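Local coordinates for polyketide synthase PksR (Bacillus subtilis, PDB 4U3V), which takes part in building the antibiotic polyketide bacillaene, the domain described being its double-hotdog enoyl-isomerase, at residues 164-172 / 206-214. Numbering follows the deposited sequence.
Sequences GPEWGELFK and LMTNSAYLA
The indole of W167 is gripped by three residues of the helix. Methyl CD2 of L213 lies over one face in a CH-pi contact, 3.8 Å from the centroid of the five-membered ring and 26° off its normal. P165, in the same segment, puts its CB over the opposite face. Y212 comes to the edge, with its CE2 3.7 Å from W167 CZ2. The amide of N209 meets the far end of the six-membered ring, its ND2 3.4 Å from W167 CZ3, and the two planes stand 58° apart. N209 CG lies anti to its backbone N (chi1 -167°), which brings ND2 to the corner where the W167 and F171 rings meet, also 3.5 Å from F171 CD1.

These segments belong to the C-terminal hotdog of the double-hotdog fold. Helix 205-219 is its central helix, with M207, S210 and A214 packed on strands 183-190 and 247-257. Strand 166-167 pairs with 45-47 of the N-terminal half, and H45 also meets the W167 ring.

Apolar packing continues at F171. Methyl CD2 of L206 lies 3.5 Å from F171 CD1, and L206 CD1 faces L170 CD1. The L206 chain runs roughly perpendicular to that of F171.

One water carries the polar link between the segments. It donates to F171 O at 2.8 Å and accepts from N209 ND2 at 2.9 Å, a bond that orients that end of the amide. A weak bond joins it to S210 OG. S210 OG also bonds L206 O at 2.7 Å, and T173 OG1. S210 N reaches L206 O from the other side of the carbonyl plane.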
ATOM      1  N   GLY A 164      -1.814   2.291  17.306  1.00114.64           N
ATOM      2  CA  GLY A 164      -0.451   1.943  17.685  1.00 91.85           C
ATOM      3  C   GLY A 164       0.639   2.684  16.931  1.00 70.11           C
ATOM      4  O   GLY A 164       1.476   3.336  17.554  1.00 69.78           O
ATOM      5  N   PRO A 165       0.671   2.550  15.588  1.00 70.60           N
ATOM      6  CA  PRO A 165       1.864   2.948  14.829  1.00 56.06           C
ATOM      7  C   PRO A 165       2.250   4.405  15.069  1.00 63.97           C
ATOM      8  O   PRO A 165       1.382   5.283  15.063  1.00 69.16           O
ATOM      9  CB  PRO A 165       1.439   2.755  13.370  1.00 58.21           C
ATOM     10  CG  PRO A 165       0.351   1.727  13.410  1.00 57.92           C
ATOM     11  CD  PRO A 165      -0.277   1.761  14.775  1.00 64.59           C
ATOM     12  N   GLU A 166       3.537   4.653  15.303  1.00 42.33           N
ATOM     13  CA  GLU A 166       4.067   6.011  15.275  1.00 48.51           C
ATOM     14  C   GLU A 166       4.614   6.366  13.900  1.00 51.44           C
ATOM     15  O   GLU A 166       5.503   5.681  13.386  1.00 41.98           O
ATOM     16  CB  GLU A 166       5.174   6.186  16.304  1.00 54.37           C
ATOM     17  CG  GLU A 166       4.692   6.279  17.737  1.00 77.25           C
ATOM     18  CD  GLU A 166       5.661   5.618  18.693  1.00 86.38           C
ATOM     19  OE1 GLU A 166       6.767   6.169  18.893  1.00 85.96           O
ATOM     20  OE2 GLU A 166       5.338   4.519  19.196  1.00 92.55           O
ATOM     21  N   TRP A 167       4.155   7.495  13.363  1.00 33.17           N
ATOM     22  CA  TRP A 167       4.433   7.878  11.974  1.00 33.16           C
ATOM     23  C   TRP A 167       5.394   9.012  11.857  1.00 40.21           C
ATOM     24  O   TRP A 167       5.199  10.055  12.470  1.00 40.53           O
ATOM     25  CB  TRP A 167       3.128   8.245  11.272  1.00 32.91           C
ATOM     26  CG  TRP A 167       2.190   7.084  11.159  1.00 31.83           C
ATOM     27  CD1 TRP A 167       1.049   6.820  11.916  1.00 34.63           C
ATOM     28  CD2 TRP A 167       2.307   5.963  10.235  1.00 29.22           C
ATOM     29  NE1 TRP A 167       0.469   5.635  11.538  1.00 33.06           N
ATOM     30  CE2 TRP A 167       1.151   5.103  10.482  1.00 34.89           C
ATOM     31  CE3 TRP A 167       3.180   5.646   9.202  1.00 31.98           C
ATOM     32  CZ2 TRP A 167       0.922   3.966   9.738  1.00 36.07           C
ATOM     33  CZ3 TRP A 167       2.925   4.503   8.457  1.00 26.91           C
ATOM     34  CH2 TRP A 167       1.835   3.690   8.712  1.00 33.14           C
ATOM     35  N   GLY A 168       6.374   8.868  10.982  1.00 36.74           N
ATOM     36  CA  GLY A 168       7.208   9.991  10.572  1.00 37.22           C
ATOM     37  C   GLY A 168       6.592  10.866   9.492  1.00 38.80           C
ATOM     38  O   GLY A 168       5.622  10.482   8.839  1.00 35.69           O
ATOM     39  N   GLU A 169       7.154  12.050   9.277  1.00 41.87           N
ATOM     40  CA  GLU A 169       6.500  13.033   8.397  1.00 42.18           C
ATOM     41  C   GLU A 169       6.390  12.662   6.914  1.00 41.11           C
ATOM     42  O   GLU A 169       5.478  13.120   6.223  1.00 35.84           O
ATOM     43  CB  GLU A 169       7.173  14.407   8.494  1.00 46.10           C
ATOM     44  CG  GLU A 169       7.222  14.976   9.904  1.00 53.38           C
ATOM     45  CD  GLU A 169       5.845  15.333  10.445  1.00 59.05           C
ATOM     46  OE1 GLU A 169       5.148  16.132   9.782  1.00 64.02           O
ATOM     47  OE2 GLU A 169       5.450  14.785  11.508  1.00 54.77           O
ATOM     48  N   LEU A 170       7.357  11.895   6.412  1.00 38.00           N
ATOM     49  CA  LEU A 170       7.287  11.285   5.085  1.00 33.66           C
ATOM     50  C   LEU A 170       5.900  10.691   4.743  1.00 31.48           C
ATOM     51  O   LEU A 170       5.464  10.760   3.588  1.00 30.90           O
ATOM     52  CB  LEU A 170       8.317  10.136   5.033  1.00 39.55           C
ATOM     53  CG  LEU A 170       8.486   9.465   3.673  1.00 43.05           C
ATOM     54  CD1 LEU A 170       8.824  10.521   2.622  1.00 47.93           C
ATOM     55  CD2 LEU A 170       9.509   8.328   3.667  1.00 36.90           C
ATOM     56  N   PHE A 171       5.357   9.938   5.695  1.00 31.55           N
ATOM     57  CA  PHE A 171       4.088   9.177   5.487  1.00 27.74           C
ATOM     58  C   PHE A 171       2.828  10.046   5.642  1.00 32.01           C
ATOM     59  O   PHE A 171       1.707   9.600   5.334  1.00 30.34           O
ATOM     60  CB  PHE A 171       4.022   7.967   6.434  1.00 26.77           C
ATOM     61  CG  PHE A 171       5.073   6.917   6.150  1.00 29.04           C
ATOM     62  CD1 PHE A 171       4.996   6.134   5.005  1.00 28.83           C
ATOM     63  CD2 PHE A 171       6.160   6.745   7.006  1.00 29.46           C
ATOM     64  CE1 PHE A 171       5.983   5.203   4.694  1.00 31.86           C
ATOM     65  CE2 PHE A 171       7.137   5.798   6.715  1.00 32.50           C
ATOM     66  CZ  PHE A 171       7.064   5.041   5.548  1.00 29.95           C
ATOM     67  N   LYS A 172       2.987  11.269   6.149  1.00 29.61           N
ATOM     68  CA  LYS A 172       1.824  12.135   6.401  1.00 34.32           C
ATOM     69  C   LYS A 172       1.362  12.845   5.130  1.00 37.69           C
ATOM     70  O   LYS A 172       1.605  14.041   4.945  1.00 39.95           O
ATOM     71  CB  LYS A 172       2.143  13.144   7.507  1.00 37.62           C
ATOM     72  CG  LYS A 172       2.507  12.462   8.811  1.00 35.34           C
ATOM     73  CD  LYS A 172       2.523  13.402  10.006  1.00 42.20           C
ATOM     74  CE  LYS A 172       2.711  12.603  11.279  1.00 42.58           C
ATOM     75  NZ  LYS A 172       3.013  13.448  12.464  1.00 46.68           N
ATOM     76  N   LEU A 206       4.118   4.995  -0.811  1.00 27.53           N
ATOM     77  CA  LEU A 206       3.330   6.025  -0.133  1.00 28.04           C
ATOM     78  C   LEU A 206       1.881   6.040  -0.583  1.00 24.82           C
ATOM     79  O   LEU A 206       1.022   6.448   0.200  1.00 28.20           O
ATOM     80  CB  LEU A 206       3.929   7.434  -0.277  1.00 30.93           C
ATOM     81  CG  LEU A 206       5.367   7.607   0.251  1.00 37.25           C
ATOM     82  CD1 LEU A 206       5.830   9.046   0.025  1.00 34.04           C
ATOM     83  CD2 LEU A 206       5.478   7.223   1.719  1.00 39.66           C
ATOM     84  N   MET A 207       1.595   5.517  -1.774  1.00 25.02           N
ATOM     85  CA  MET A 207       0.197   5.494  -2.261  1.00 27.57           C
ATOM     86  C   MET A 207      -0.578   4.438  -1.471  1.00 25.53           C
ATOM     87  O   MET A 207      -1.608   4.710  -0.796  1.00 25.38           O
ATOM     88  CB  MET A 207       0.198   5.128  -3.749  1.00 30.15           C
ATOM     89  CG  MET A 207      -1.173   4.799  -4.312  1.00 35.36           C
ATOM     90  SD  MET A 207      -2.027   6.366  -4.529  1.00 39.97           S
ATOM     91  CE  MET A 207      -1.298   6.747  -6.127  1.00 37.25           C
ATOM     92  N   THR A 208      -0.006   3.252  -1.426  1.00 26.36           N
ATOM     93  CA  THR A 208      -0.643   2.170  -0.677  1.00 23.63           C
ATOM     94  C   THR A 208      -0.721   2.487   0.796  1.00 25.22           C
ATOM     95  O   THR A 208      -1.725   2.248   1.465  1.00 25.78           O
ATOM     96  CB  THR A 208       0.183   0.882  -0.913  1.00 27.61           C
ATOM     97  OG1 THR A 208       0.282   0.663  -2.330  1.00 26.20           O
ATOM     98  CG2 THR A 208      -0.445  -0.307  -0.208  1.00 26.09           C
ATOM     99  N   ASN A 209       0.318   3.087   1.347  1.00 24.67           N
ATOM    100  CA  ASN A 209       0.243   3.376   2.743  1.00 22.34           C
ATOM    101  C   ASN A 209      -0.814   4.468   3.044  1.00 23.54           C
ATOM    102  O   ASN A 209      -1.382   4.470   4.128  1.00 24.40           O
ATOM    103  CB  ASN A 209       1.623   3.808   3.271  1.00 22.10           C
ATOM    104  CG  ASN A 209       1.669   3.819   4.777  1.00 23.65           C
ATOM    105  OD1 ASN A 209       1.698   2.758   5.402  1.00 29.15           O
ATOM    106  ND2 ASN A 209       1.645   5.038   5.391  1.00 25.53           N
ATOM    107  N   SER A 210      -1.005   5.424   2.123  1.00 23.99           N
ATOM    108  CA  SER A 210      -1.993   6.468   2.332  1.00 27.41           C
ATOM    109  C   SER A 210      -3.367   5.839   2.435  1.00 23.81           C
ATOM    110  O   SER A 210      -4.205   6.293   3.242  1.00 26.53           O
ATOM    111  CB  SER A 210      -1.965   7.474   1.180  1.00 30.87           C
ATOM    112  OG  SER A 210      -0.729   8.176   1.264  1.00 33.83           O
ATOM    113  N   ALA A 211      -3.560   4.751   1.702  1.00 26.20           N
ATOM    114  CA  ALA A 211      -4.836   4.042   1.761  1.00 27.85           C
ATOM    115  C   ALA A 211      -5.017   3.433   3.151  1.00 30.74           C
ATOM    116  O   ALA A 211      -6.086   3.512   3.743  1.00 24.09           O
ATOM    117  CB  ALA A 211      -4.945   2.983   0.646  1.00 29.21           C
ATOM    118  N   TYR A 212      -3.960   2.862   3.729  1.00 23.65           N
ATOM    119  CA  TYR A 212      -4.055   2.378   5.095  1.00 21.78           C
ATOM    120  C   TYR A 212      -4.383   3.518   6.092  1.00 24.16           C
ATOM    121  O   TYR A 212      -5.189   3.358   6.993  1.00 23.27           O
ATOM    122  CB  TYR A 212      -2.717   1.688   5.421  1.00 23.34           C
ATOM    123  CG  TYR A 212      -2.523   1.235   6.824  1.00 28.60           C
ATOM    124  CD1 TYR A 212      -3.481   0.484   7.498  1.00 31.85           C
ATOM    125  CD2 TYR A 212      -1.304   1.468   7.453  1.00 31.34           C
ATOM    126  CE1 TYR A 212      -3.257   0.059   8.804  1.00 35.30           C
ATOM    127  CE2 TYR A 212      -1.055   1.009   8.733  1.00 35.72           C
ATOM    128  CZ  TYR A 212      -2.028   0.327   9.409  1.00 37.30           C
ATOM    129  OH  TYR A 212      -1.721  -0.132  10.691  1.00 39.49           O
ATOM    130  N   LEU A 213      -3.709   4.663   5.960  1.00 23.43           N
ATOM    131  CA  LEU A 213      -3.933   5.746   6.932  1.00 25.75           C
ATOM    132  C   LEU A 213      -5.396   6.266   6.834  1.00 21.77           C
ATOM    133  O   LEU A 213      -6.029   6.538   7.875  1.00 25.60           O
ATOM    134  CB  LEU A 213      -2.945   6.887   6.646  1.00 28.00           C
ATOM    135  CG  LEU A 213      -1.484   6.590   7.003  1.00 34.30           C
ATOM    136  CD1 LEU A 213      -0.578   7.694   6.473  1.00 35.45           C
ATOM    137  CD2 LEU A 213      -1.340   6.463   8.503  1.00 38.17           C
ATOM    138  N   ALA A 214      -5.907   6.332   5.604  1.00 24.86           N
ATOM    139  CA  ALA A 214      -7.316   6.752   5.376  1.00 24.61           C
ATOM    140  C   ALA A 214      -8.249   5.725   5.992  1.00 27.31           C
ATOM    141  O   ALA A 214      -9.274   6.076   6.580  1.00 25.25           O
ATOM    142  CB  ALA A 214      -7.613   6.918   3.887  1.00 25.39           C
TER
HETATM  143  O   HOH W   1       1.625   7.357   3.623  1.00 30.95           O